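Local coordinates for putative phenazine biosynthesis PhzC/PhzF protein (Clostridium difficile, PDB 4DUN), which belongs to the PhzF family and probably acts as an isomerase, at residues Y81-F86 / K92-F97; E104-R107 / Y112-I115; Q166-T171 / E195-D200; S189-P194 / P201-S206. One frame throughout, in Å; residues are numbered along the deposited sequence.

Interaction 1: residues Y81-F86 / K92-F97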
loop_
_atom_site.group_PDB
_atom_site.type_symbol
_atom_site.label_atom_id
_atom_site.label_comp_id
_atom_site.label_asym_id
_atom_site.label_seq_id
_atom_site.Cartn_x
_atom_site.Cartn_y
_atom_site.Cartn_z
ATOM N N TYR A 81 -6.887 20.676 0.756
ATOM C CA TYR A 81 -7.487 20.567 -0.581
ATOM C C TYR A 81 -8.912 20.000 -0.456
ATOM O O TYR A 81 -9.864 20.555 -1.010
ATOM C CB TYR A 81 -6.603 19.685 -1.499
ATOM C CG TYR A 81 -7.305 19.257 -2.780
ATOM C CD1 TYR A 81 -7.212 20.023 -3.937
ATOM C CD2 TYR A 81 -8.099 18.107 -2.818
ATOM C CE1 TYR A 81 -7.862 19.641 -5.112
ATOM C CE2 TYR A 81 -8.790 17.743 -3.974
ATOM C CZ TYR A 81 -8.655 18.504 -5.122
ATOM O OH TYR A 81 -9.318 18.132 -6.269
ATOM N N VAL A 82 -9.071 18.940 0.348
ATOM C CA VAL A 82 -10.381 18.328 0.548
ATOM C C VAL A 82 -11.362 19.329 1.201
ATOM O O VAL A 82 -12.490 19.448 0.719
ATOM C CB VAL A 82 -10.270 17.008 1.352
ATOM C CG1 VAL A 82 -11.650 16.515 1.809
ATOM C CG2 VAL A 82 -9.569 15.934 0.519
ATOM N N ILE A 83 -10.931 20.034 2.270
ATOM C CA ILE A 83 -11.778 21.003 2.982
ATOM C C ILE A 83 -12.305 22.079 2.006
ATOM O O ILE A 83 -13.522 22.298 1.930
ATOM C CB ILE A 83 -11.030 21.646 4.200
ATOM C CG1 ILE A 83 -10.680 20.601 5.304
ATOM C CG2 ILE A 83 -11.798 22.855 4.784
ATOM C CD1 ILE A 83 -11.925 19.788 5.967
ATOM N N SER A 84 -11.391 22.741 1.274
ATOM C CA SER A 84 -11.737 23.845 0.367
ATOM C C SER A 84 -12.437 23.406 -0.918
ATOM O O SER A 84 -13.122 24.216 -1.517
ATOM C CB SER A 84 -10.503 24.677 0.030
ATOM O OG SER A 84 -10.921 25.954 -0.416
ATOM N N ASN A 85 -12.306 22.142 -1.343
ATOM C CA ASN A 85 -13.004 21.707 -2.547
ATOM C C ASN A 85 -14.352 21.052 -2.248
ATOM O O ASN A 85 -15.222 21.054 -3.139
ATOM C CB ASN A 85 -12.147 20.728 -3.364
ATOM C CG ASN A 85 -11.139 21.421 -4.233
ATOM O OD1 ASN A 85 -11.347 21.582 -5.444
ATOM N ND2 ASN A 85 -10.027 21.855 -3.635
ATOM N N PHE A 86 -14.538 20.479 -1.026
ATOM C CA PHE A 86 -15.760 19.716 -0.757
ATOM C C PHE A 86 -16.524 20.043 0.525
ATOM O O PHE A 86 -17.724 19.775 0.581
ATOM C CB PHE A 86 -15.411 18.210 -0.711
ATOM C CG PHE A 86 -14.778 17.717 -1.988
ATOM C CD1 PHE A 86 -15.549 17.502 -3.128
ATOM C CD2 PHE A 86 -13.402 17.532 -2.075
ATOM C CE1 PHE A 86 -14.956 17.102 -4.329
ATOM C CE2 PHE A 86 -12.813 17.114 -3.270
ATOM C CZ PHE A 86 -13.595 16.917 -4.393
ATOM N N LYS A 92 -10.562 30.168 2.064
ATOM C CA LYS A 92 -9.169 30.541 1.799
ATOM C C LYS A 92 -8.219 30.135 2.926
ATOM O O LYS A 92 -7.099 29.727 2.640
ATOM C CB LYS A 92 -9.049 32.058 1.528
ATOM C CG LYS A 92 -9.721 32.510 0.219
ATOM C CD LYS A 92 -9.178 31.784 -1.019
ATOM C CE LYS A 92 -10.238 31.572 -2.073
ATOM N NZ LYS A 92 -10.112 30.234 -2.715
ATOM N N LYS A 93 -8.643 30.264 4.195
ATOM C CA LYS A 93 -7.802 29.936 5.357
ATOM C C LYS A 93 -8.321 28.693 6.065
ATOM O O LYS A 93 -9.484 28.672 6.493
ATOM C CB LYS A 93 -7.771 31.116 6.348
ATOM C CG LYS A 93 -6.975 32.327 5.886
ATOM C CD LYS A 93 -6.650 33.221 7.081
ATOM C CE LYS A 93 -6.276 34.633 6.693
ATOM N NZ LYS A 93 -5.931 35.456 7.885
ATOM N N ILE A 94 -7.469 27.657 6.173
ATOM C CA ILE A 94 -7.823 26.401 6.823
ATOM C C ILE A 94 -6.904 26.226 8.042
ATOM O O ILE A 94 -5.678 26.189 7.901
ATOM C CB ILE A 94 -7.794 25.172 5.864
ATOM C CG1 ILE A 94 -8.688 25.355 4.586
ATOM C CG2 ILE A 94 -8.214 23.899 6.598
ATOM C CD1 ILE A 94 -7.894 25.717 3.326
ATOM N N ASP A 95 -7.509 26.174 9.242
ATOM C CA ASP A 95 -6.798 25.944 10.503
ATOM C C ASP A 95 -7.046 24.536 10.963
ATOM O O ASP A 95 -8.210 24.108 11.023
ATOM C CB ASP A 95 -7.245 26.929 11.606
ATOM C CG ASP A 95 -6.766 28.355 11.413
ATOM O OD1 ASP A 95 -5.857 28.566 10.594
ATOM O OD2 ASP A 95 -7.259 29.245 12.134
ATOM N N PHE A 96 -5.970 23.830 11.333
ATOM C CA PHE A 96 -6.052 22.470 11.876
ATOM C C PHE A 96 -5.427 22.394 13.250
ATOM O O PHE A 96 -4.330 22.912 13.443
ATOM C CB PHE A 96 -5.317 21.474 10.975
ATOM C CG PHE A 96 -5.878 21.266 9.593
ATOM C CD1 PHE A 96 -7.077 20.582 9.409
ATOM C CD2 PHE A 96 -5.155 21.655 8.468
ATOM C CE1 PHE A 96 -7.569 20.331 8.124
ATOM C CE2 PHE A 96 -5.629 21.366 7.179
ATOM C CZ PHE A 96 -6.837 20.712 7.018
ATOM N N PHE A 97 -6.088 21.695 14.186
ATOM C CA PHE A 97 -5.536 21.442 15.505
ATOM C C PHE A 97 -5.021 20.015 15.521
ATOM O O PHE A 97 -5.767 19.077 15.242
ATOM C CB PHE A 97 -6.553 21.732 16.607
ATOM C CG PHE A 97 -6.777 23.222 16.731
ATOM C CD1 PHE A 97 -7.838 23.838 16.078
ATOM C CD2 PHE A 97 -5.870 24.023 17.419
ATOM C CE1 PHE A 97 -8.009 25.229 16.142
ATOM C CE2 PHE A 97 -6.055 25.407 17.502
ATOM C CZ PHE A 97 -7.123 25.999 16.863
#
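Both Ile83 and Ile94 set CG2 anti to the backbone N and CG1 beside it, which brings the two beta-branched side chains alongside each other. They point in opposing senses as they pass, Ile83 CG2 lying 4.0 Å from Ile94 CG1 and 4.2 Å from Ile94 CG2. Ile83 is modelled in two conformers, so these contacts hold for the copy described. Ile94 has an unusual second torsion (chi2 102°), and its CD1 reaches Ser84 CB at 4.3 Å. The CG1 branch of Ile83 takes a different neighbour, approaching Phe96 CE1 obliquely at 4.2 Å. Helix 73-87 fits the central helix of an N-terminal barrel as in the diaminopimelate epimerase fold, around which strands wrap; here the local axes of 81-86 and 93-97 lie at 133° and approach to 9.4 Å. No hydrogen bond links the two segments; the contact is apolar and buried. Ile94 CG2 also lies 3.5 Å above one face of the Phe96 ring, toward its rim, which covers part of that face from within the strand. The Ser84 hydroxyl is buried but satisfied, since OG is hydrogen-bonded to Val91 O and to Arg107 NH1. Tyr58 of strand 57-63 touches both Ile83 and Phe96.

Interaction 2: residues E104-R107 / Y112-I115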
loop_
_atom_site.group_PDB
_atom_site.type_symbol
_atom_site.label_atom_id
_atom_site.label_comp_id
_atom_site.label_asym_id
_atom_site.label_seq_id
_atom_site.Cartn_x
_atom_site.Cartn_y
_atom_site.Cartn_z
ATOM N N GLU A 104 -1.759 26.175 9.946
ATOM C CA GLU A 104 -2.576 26.966 9.030
ATOM C C GLU A 104 -2.178 26.663 7.595
ATOM O O GLU A 104 -0.995 26.512 7.306
ATOM C CB GLU A 104 -2.456 28.473 9.307
ATOM C CG GLU A 104 -3.405 29.298 8.453
ATOM C CD GLU A 104 -3.668 30.702 8.946
ATOM O OE1 GLU A 104 -3.103 31.647 8.353
ATOM O OE2 GLU A 104 -4.457 30.866 9.904
ATOM N N VAL A 105 -3.174 26.560 6.702
ATOM C CA VAL A 105 -2.956 26.345 5.262
ATOM C C VAL A 105 -3.751 27.457 4.554
ATOM O O VAL A 105 -4.902 27.706 4.921
ATOM C CB VAL A 105 -3.316 24.921 4.742
ATOM C CG1 VAL A 105 -2.973 24.771 3.249
ATOM C CG2 VAL A 105 -2.611 23.837 5.563
ATOM N N THR A 106 -3.124 28.149 3.585
ATOM C CA THR A 106 -3.813 29.191 2.821
ATOM C C THR A 106 -3.963 28.742 1.383
ATOM O O THR A 106 -2.985 28.296 0.781
ATOM C CB THR A 106 -3.081 30.541 2.909
ATOM O OG1 THR A 106 -2.958 30.910 4.280
ATOM C CG2 THR A 106 -3.824 31.645 2.157
ATOM N N ARG A 107 -5.190 28.835 0.840
ATOM C CA ARG A 107 -5.467 28.516 -0.557
ATOM C C ARG A 107 -5.309 29.786 -1.363
ATOM O O ARG A 107 -5.970 30.790 -1.080
ATOM C CB ARG A 107 -6.882 27.913 -0.754
ATOM C CG ARG A 107 -7.097 27.442 -2.199
ATOM C CD ARG A 107 -8.465 26.859 -2.407
ATOM N NE ARG A 107 -8.750 26.614 -3.824
ATOM C CZ ARG A 107 -9.854 26.022 -4.254
ATOM N NH1 ARG A 107 -10.776 25.622 -3.390
ATOM N NH2 ARG A 107 -10.059 25.845 -5.556
ATOM N N TYR A 112 -1.776 25.590 -2.491
ATOM C CA TYR A 112 -1.958 25.527 -1.046
ATOM C C TYR A 112 -0.650 25.920 -0.387
ATOM O O TYR A 112 0.376 25.317 -0.637
ATOM C CB TYR A 112 -2.463 24.148 -0.626
ATOM C CG TYR A 112 -3.864 23.945 -1.129
ATOM C CD1 TYR A 112 -4.955 24.257 -0.339
ATOM C CD2 TYR A 112 -4.095 23.507 -2.421
ATOM C CE1 TYR A 112 -6.231 24.108 -0.811
ATOM C CE2 TYR A 112 -5.364 23.354 -2.898
ATOM C CZ TYR A 112 -6.432 23.657 -2.090
ATOM O OH TYR A 112 -7.707 23.510 -2.561
ATOM N N GLU A 113 -0.713 26.950 0.447
ATOM C CA GLU A 113 0.460 27.524 1.092
ATOM C C GLU A 113 0.663 27.181 2.560
ATOM O O GLU A 113 -0.263 27.252 3.358
ATOM C CB GLU A 113 0.418 29.052 0.967
ATOM C CG GLU A 113 0.141 29.566 -0.434
ATOM C CD GLU A 113 0.065 31.081 -0.501
ATOM O OE1 GLU A 113 -0.319 31.705 0.505
ATOM O OE2 GLU A 113 0.384 31.639 -1.563
ATOM N N MET A 114 1.895 26.820 2.898
ATOM C CA MET A 114 2.241 26.500 4.287
ATOM C C MET A 114 3.509 27.260 4.665
ATOM O O MET A 114 4.492 27.261 3.917
ATOM C CB MET A 114 2.416 24.980 4.482
ATOM C CG MET A 114 1.210 24.176 4.009
ATOM S SD MET A 114 1.343 22.362 4.158
ATOM C CE MET A 114 2.637 22.007 3.007
ATOM N N ILE A 115 3.475 27.920 5.827
ATOM C CA ILE A 115 4.579 28.747 6.299
ATOM C C ILE A 115 5.326 27.974 7.367
ATOM O O ILE A 115 4.738 27.519 8.350
ATOM C CB ILE A 115 4.095 30.146 6.774
ATOM C CG1 ILE A 115 3.517 30.938 5.580
ATOM C CG2 ILE A 115 5.256 30.927 7.454
ATOM C CD1 ILE A 115 2.799 32.259 5.931
HETATM O O HOH W 1 0.942 28.533 7.026
HETATM O O HOH W 2 -0.402 30.094 5.008
#
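Arg107 runs out beside the ring of Tyr112, atom by atom. Its CB lies 3.9 Å from Tyr112 CE1, its CG comes within 3.7 Å of the same carbon, and its CD reaches Tyr112 OH at 3.4 Å. The chain can keep pace with the ring because CG is anti to the backbone N (chi1 -174°) and the rest is extended as far as NE. Beyond CD the guanidinium turns one face to Tyr112 OH, which sits 3.3 Å above its plane toward the rim; guanidinium and ring planes are 32° apart. At the tip, NE and NH2 are hydrogen-bonded to Gly109 O and Asn110 OD1 in the turn. These residues pair across a beta hairpin, strands 101-108 and 111-117, in which Arg107 and Tyr112 form a non-hydrogen-bonded pair. The adjacent pair is hydrogen-bonded: Thr106 N donates to Glu113 O at 3.0 Å, and Glu113 N to Thr106 O at 2.7 Å. One water extends the ladder from Glu104 O to Ile115 N, and another joins Thr106 OG1 to Glu113 O. On the face shared with Tyr112, Val105 CG1 meets that ring at its edge, while Val105 CG2 packs 4.1 Å from Met114 CG.

Interaction 3: residues Q166-T171 / E195-D200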
loop_
_atom_site.group_PDB
_atom_site.type_symbol
_atom_site.label_atom_id
_atom_site.label_comp_id
_atom_site.label_asym_id
_atom_site.label_seq_id
_atom_site.Cartn_x
_atom_site.Cartn_y
_atom_site.Cartn_z
ATOM N N GLN A 166 23.157 0.818 4.302
ATOM C CA GLN A 166 24.269 1.725 4.580
ATOM C C GLN A 166 23.761 3.059 5.159
ATOM O O GLN A 166 24.314 3.536 6.149
ATOM C CB GLN A 166 25.116 1.965 3.314
ATOM C CG GLN A 166 25.901 0.736 2.836
ATOM C CD GLN A 166 27.076 0.414 3.726
ATOM O OE1 GLN A 166 26.926 -0.164 4.808
ATOM N NE2 GLN A 166 28.274 0.764 3.281
ATOM N N LEU A 167 22.689 3.630 4.571
ATOM C CA LEU A 167 22.109 4.898 5.022
ATOM C C LEU A 167 21.532 4.793 6.450
ATOM O O LEU A 167 21.624 5.761 7.204
ATOM C CB LEU A 167 21.046 5.406 4.030
ATOM C CG LEU A 167 21.540 5.772 2.606
ATOM C CD1 LEU A 167 20.373 6.218 1.733
ATOM C CD2 LEU A 167 22.643 6.842 2.636
ATOM N N ARG A 168 21.019 3.613 6.849
ATOM C CA ARG A 168 20.504 3.404 8.207
ATOM C C ARG A 168 21.603 3.566 9.276
ATOM O O ARG A 168 21.288 3.837 10.436
ATOM C CB ARG A 168 19.870 2.018 8.338
ATOM C CG ARG A 168 18.410 1.999 7.964
ATOM C CD ARG A 168 17.715 0.708 8.364
ATOM N NE ARG A 168 18.179 -0.453 7.601
ATOM C CZ ARG A 168 17.729 -0.810 6.401
ATOM N NH1 ARG A 168 16.819 -0.071 5.778
ATOM N NH2 ARG A 168 18.187 -1.907 5.813
ATOM N N LYS A 169 22.882 3.402 8.883
ATOM C CA LYS A 169 24.033 3.517 9.782
ATOM C C LYS A 169 24.388 4.991 10.072
ATOM O O LYS A 169 25.166 5.244 10.996
ATOM C CB LYS A 169 25.250 2.749 9.226
ATOM C CG LYS A 169 25.062 1.233 9.232
ATOM C CD LYS A 169 26.218 0.510 8.550
ATOM C CE LYS A 169 25.896 -0.938 8.288
ATOM N NZ LYS A 169 27.002 -1.621 7.565
ATOM N N LEU A 170 23.789 5.956 9.326
ATOM C CA LEU A 170 23.972 7.396 9.543
ATOM C C LEU A 170 22.896 7.878 10.542
ATOM O O LEU A 170 21.990 8.647 10.182
ATOM C CB LEU A 170 23.894 8.178 8.206
ATOM C CG LEU A 170 24.950 7.854 7.149
ATOM C CD1 LEU A 170 24.453 8.233 5.778
ATOM C CD2 LEU A 170 26.281 8.549 7.445
ATOM N N THR A 171 23.007 7.392 11.798
ATOM C CA THR A 171 22.068 7.599 12.910
ATOM C C THR A 171 21.953 9.050 13.413
ATOM O O THR A 171 21.001 9.356 14.133
ATOM C CB THR A 171 22.442 6.686 14.093
ATOM O OG1 THR A 171 23.821 6.875 14.435
ATOM C CG2 THR A 171 22.161 5.209 13.807
ATOM N N GLU A 195 14.957 4.132 7.532
ATOM C CA GLU A 195 14.248 3.190 8.399
ATOM C C GLU A 195 12.938 2.727 7.758
ATOM O O GLU A 195 12.465 1.637 8.078
ATOM C CB GLU A 195 14.012 3.771 9.801
ATOM C CG GLU A 195 15.270 3.804 10.655
ATOM C CD GLU A 195 15.868 2.462 11.053
ATOM O OE1 GLU A 195 15.104 1.480 11.219
ATOM O OE2 GLU A 195 17.108 2.401 11.220
ATOM N N LEU A 196 12.383 3.526 6.832
ATOM C CA LEU A 196 11.175 3.160 6.104
ATOM C C LEU A 196 11.525 2.363 4.826
ATOM O O LEU A 196 10.610 1.854 4.170
ATOM C CB LEU A 196 10.346 4.419 5.754
ATOM C CG LEU A 196 9.687 5.175 6.927
ATOM C CD1 LEU A 196 9.107 6.503 6.464
ATOM C CD2 LEU A 196 8.581 4.341 7.589
ATOM N N ASP A 197 12.842 2.251 4.475
ATOM C CA ASP A 197 13.342 1.580 3.252
ATOM C C ASP A 197 12.652 2.189 2.001
ATOM O O ASP A 197 12.253 1.473 1.079
ATOM C CB ASP A 197 13.115 0.053 3.311
ATOM C CG ASP A 197 14.217 -0.757 3.963
ATOM O OD1 ASP A 197 15.368 -0.686 3.483
ATOM O OD2 ASP A 197 13.909 -1.533 4.899
ATOM N N SER A 198 12.467 3.515 1.998
ATOM C CA SER A 198 11.744 4.149 0.903
ATOM C C SER A 198 12.239 5.540 0.601
ATOM O O SER A 198 12.877 6.199 1.435
ATOM C CB SER A 198 10.252 4.211 1.239
ATOM O OG SER A 198 10.031 5.004 2.392
ATOM N N GLU A 199 11.927 5.989 -0.609
ATOM C CA GLU A 199 12.216 7.347 -1.047
ATOM C C GLU A 199 10.928 8.154 -0.921
ATOM O O GLU A 199 9.887 7.743 -1.422
ATOM C CB GLU A 199 12.757 7.359 -2.479
ATOM C CG GLU A 199 12.863 8.767 -3.028
ATOM C CD GLU A 199 13.433 8.871 -4.426
ATOM O OE1 GLU A 199 13.675 7.825 -5.068
ATOM O OE2 GLU A 199 13.617 10.017 -4.887
ATOM N N ASP A 200 10.987 9.285 -0.227
ATOM C CA ASP A 200 9.790 10.104 -0.036
ATOM C C ASP A 200 9.406 10.782 -1.371
ATOM O O ASP A 200 10.258 11.416 -1.985
ATOM C CB ASP A 200 10.093 11.159 1.029
ATOM C CG ASP A 200 8.895 11.749 1.735
ATOM O OD1 ASP A 200 7.774 11.156 1.635
ATOM O OD2 ASP A 200 9.075 12.753 2.433
HETATM O O HOH W 3 17.360 -2.625 2.989
HETATM O O HOH W 4 18.766 4.547 11.227
#
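Asp197 OD1 receives Arg168 NH1 from above its carboxylate plane, 56° out of it, whereas the same oxygen lies close to the guanidinium plane. This salt bridge is therefore edge-on for arginine but not for aspartate, with the two flat groups 75° apart. The bond is short and fairly straight, 2.8 Å from Arg168 NH1 to Asp197 OD1 with 161° at the hydrogen. Asp197 belongs to a G1 beta bulge: together with Ser198 it faces Cys193 in the hairpin of strands 187-193 and 198-200, and its backbone takes positive phi. Arg168 comes from the type I turn Leu167-Leu170, so the contact ties that turn to the hairpin at the protein surface. NH1 is also hydrogen-bonded to Pro194 O, which fixes the guanidinium from a second direction. A water accepts from Arg168 NH2 at 3.0 Å and donates to Asp197 OD1, completing a small ring. Glu195 bends at its second torsion and lays its carboxylate beside the aliphatic part of Arg168, with Glu195 OE2 3.4 Å from Arg168 CD, while Arg168 NE stays 4.7 Å from that oxygen, too far to bond it directly. A second water instead donates to both Glu195 OE2 and Arg168 O, at 2.7 Å each.

Interaction 4: residues S189-P194 / P201-S206. With SO4 (sulfate ion), chain B.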
loop_
_atom_site.group_PDB
_atom_site.type_symbol
_atom_site.label_atom_id
_atom_site.label_comp_id
_atom_site.label_asym_id
_atom_site.label_seq_id
_atom_site.Cartn_x
_atom_site.Cartn_y
_atom_site.Cartn_z
ATOM N N SER A 189 15.901 18.047 -5.570
ATOM C CA SER A 189 16.307 17.187 -4.447
ATOM C C SER A 189 15.571 15.859 -4.500
ATOM O O SER A 189 14.626 15.692 -5.262
ATOM C CB SER A 189 16.083 17.857 -3.089
ATOM O OG SER A 189 14.698 17.932 -2.766
ATOM N N ARG A 190 16.093 14.901 -3.764
ATOM C CA ARG A 190 15.498 13.602 -3.492
ATOM C C ARG A 190 15.707 13.363 -2.002
ATOM O O ARG A 190 16.738 13.764 -1.450
ATOM C CB ARG A 190 16.064 12.479 -4.358
ATOM C CG ARG A 190 15.618 12.579 -5.825
ATOM C CD ARG A 190 16.389 11.622 -6.685
ATOM N NE ARG A 190 15.994 10.241 -6.428
ATOM C CZ ARG A 190 16.692 9.177 -6.804
ATOM N NH1 ARG A 190 17.847 9.323 -7.462
ATOM N NH2 ARG A 190 16.248 7.959 -6.528
ATOM N N TYR A 191 14.705 12.784 -1.347
ATOM C CA TYR A 191 14.731 12.572 0.097
ATOM C C TYR A 191 14.561 11.085 0.391
ATOM O O TYR A 191 13.576 10.481 -0.033
ATOM C CB TYR A 191 13.613 13.414 0.758
ATOM C CG TYR A 191 13.624 13.411 2.269
ATOM C CD1 TYR A 191 13.055 12.364 2.989
ATOM C CD2 TYR A 191 14.070 14.519 2.982
ATOM C CE1 TYR A 191 13.030 12.374 4.390
ATOM C CE2 TYR A 191 14.059 14.538 4.380
ATOM C CZ TYR A 191 13.537 13.463 5.080
ATOM O OH TYR A 191 13.513 13.482 6.453
ATOM N N PHE A 192 15.501 10.507 1.139
ATOM C CA PHE A 192 15.496 9.082 1.471
ATOM C C PHE A 192 15.237 8.853 2.959
ATOM O O PHE A 192 15.852 9.506 3.818
ATOM C CB PHE A 192 16.826 8.419 1.035
ATOM C CG PHE A 192 17.092 8.638 -0.443
ATOM C CD1 PHE A 192 16.404 7.907 -1.408
ATOM C CD2 PHE A 192 17.993 9.610 -0.868
ATOM C CE1 PHE A 192 16.608 8.148 -2.775
ATOM C CE2 PHE A 192 18.190 9.855 -2.232
ATOM C CZ PHE A 192 17.501 9.111 -3.176
ATOM N N CYS A 193 14.319 7.900 3.246
ATOM C CA CYS A 193 13.894 7.488 4.584
ATOM C C CYS A 193 14.473 6.095 4.855
ATOM O O CYS A 193 13.848 5.085 4.488
ATOM C CB CYS A 193 12.370 7.503 4.689
ATOM S SG CYS A 193 11.605 9.009 4.041
ATOM N N PRO A 194 15.692 6.031 5.449
ATOM C CA PRO A 194 16.372 4.735 5.601
ATOM C C PRO A 194 15.628 3.702 6.451
ATOM O O PRO A 194 15.634 2.524 6.086
ATOM C CB PRO A 194 17.720 5.120 6.227
ATOM C CG PRO A 194 17.936 6.556 5.776
ATOM C CD PRO A 194 16.568 7.137 5.901
ATOM N N PRO A 201 8.154 10.621 -1.860
ATOM C CA PRO A 201 7.773 11.247 -3.143
ATOM C C PRO A 201 7.978 12.772 -3.155
ATOM O O PRO A 201 8.570 13.294 -4.097
ATOM C CB PRO A 201 6.295 10.866 -3.290
ATOM C CG PRO A 201 6.195 9.549 -2.532
ATOM C CD PRO A 201 7.042 9.822 -1.310
ATOM N N VAL A 202 7.477 13.482 -2.134
ATOM C CA VAL A 202 7.612 14.946 -2.005
ATOM C C VAL A 202 7.725 15.268 -0.524
ATOM O O VAL A 202 6.910 14.789 0.269
ATOM C CB VAL A 202 6.486 15.812 -2.659
ATOM C CG1 VAL A 202 6.972 17.250 -2.857
ATOM C CG2 VAL A 202 6.012 15.241 -3.990
ATOM N N THR A 203 8.721 16.077 -0.159
ATOM C CA THR A 203 8.961 16.436 1.235
ATOM C C THR A 203 8.897 17.951 1.417
ATOM O O THR A 203 9.729 18.671 0.872
ATOM C CB THR A 203 10.349 15.901 1.673
ATOM O OG1 THR A 203 10.543 14.565 1.198
ATOM C CG2 THR A 203 10.566 15.980 3.209
ATOM N N GLY A 204 7.929 18.424 2.186
ATOM C CA GLY A 204 7.846 19.858 2.445
ATOM C C GLY A 204 8.917 20.363 3.400
ATOM O O GLY A 204 9.563 21.375 3.124
ATOM N N SER A 205 9.140 19.656 4.513
ATOM C CA SER A 205 10.027 20.117 5.607
ATOM C C SER A 205 11.523 20.201 5.237
ATOM O O SER A 205 12.228 21.023 5.824
ATOM C CB SER A 205 9.850 19.271 6.862
ATOM O OG SER A 205 10.100 17.897 6.629
ATOM N N SER A 206 12.004 19.402 4.266
ATOM C CA SER A 206 13.388 19.531 3.774
ATOM C C SER A 206 13.606 20.946 3.180
ATOM O O SER A 206 14.719 21.477 3.225
ATOM C CB SER A 206 13.651 18.480 2.701
ATOM O OG SER A 206 12.712 18.636 1.644
HETATM S S SO4 B . 6.545 17.540 5.326
HETATM O O1 SO4 B . 5.961 16.625 6.294
HETATM O O2 SO4 B . 6.390 18.951 5.747
HETATM O O3 SO4 B . 7.937 17.220 5.235
HETATM O O4 SO4 B . 5.867 17.373 4.051
HETATM O O HOH W 5 13.296 17.113 -0.435
#
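The ring of Tyr191 carries the methyl CG2 of Thr203 over one face and has Cys193 SG at its edge, in plane. The methyl sits 4.0 Å from the ring centroid and 16° off the normal, a CH-pi contact in which the two side chains cross at about a right angle. Ser206 CB approaches obliquely, 4.0 Å from Tyr191 CD2. Thr203 is turned so that CG2 is anti to its backbone N; the other branch, OG1, then lies 3.3 Å from Tyr191 CB and is hydrogen-bonded to Asp200 OD2. Tyr191 OH, beyond the ring, is hydrogen-bonded to Asp146 OD1 and to a buffer molecule. A water bridges the hydroxyls of the buried Ser189 and Ser206, 2.6 Å from Ser206 OG.

The segment 201-206 leads into helix 207-218, which fits the central helix of the C-terminal barrel as in relatives with the diaminopimelate epimerase fold. Its approach holds a sulfate, probably from the crystallisation liquor: Gly204 N donates to O4 at 3.0 Å, and Ser205 N to O3 at 2.8 Å. The same O3 takes a second bond, from Ser205 OG at 2.7 Å, and Arg145 NH1 is hydrogen-bonded to that hydroxyl. Gly73 N, at the start of helix 73-87, binds the sulfate too. Thr203 lies about 10 Å from Glu47, the predicted active-site residue, between side chains. Backbone N-H groups from the start of helix 73-87 and from the loop leading into helix 207-218 suggest a site suited to an anion, which may mark where an acidic substrate group binds.

In the fold
Interactions 1 and 4 are buried, interaction 2 is partly so, and interaction 3 lies on the surface. The first two hold neighbouring parts of a probable barrel: strands 93-98 and 101-108 are adjacent, with Lys92 O, just before the first strand, 2.8 Å from Arg107 N, and Tyr112 also touches the helix of interaction 1. Interactions 3 and 4 share a hairpin, joined by the Arg190-Glu199 salt bridge and by the Asp200-Tyr191 backbone bond. Chemistry follows place: apolar side chains under the helix, backbone bonds in the strand pair, a salt bridge at the surface, and an aromatic-methyl contact beside an anion site. Interactions 1 and 3, with centres about 33 Å apart, lie on opposite sides of the chain's centre.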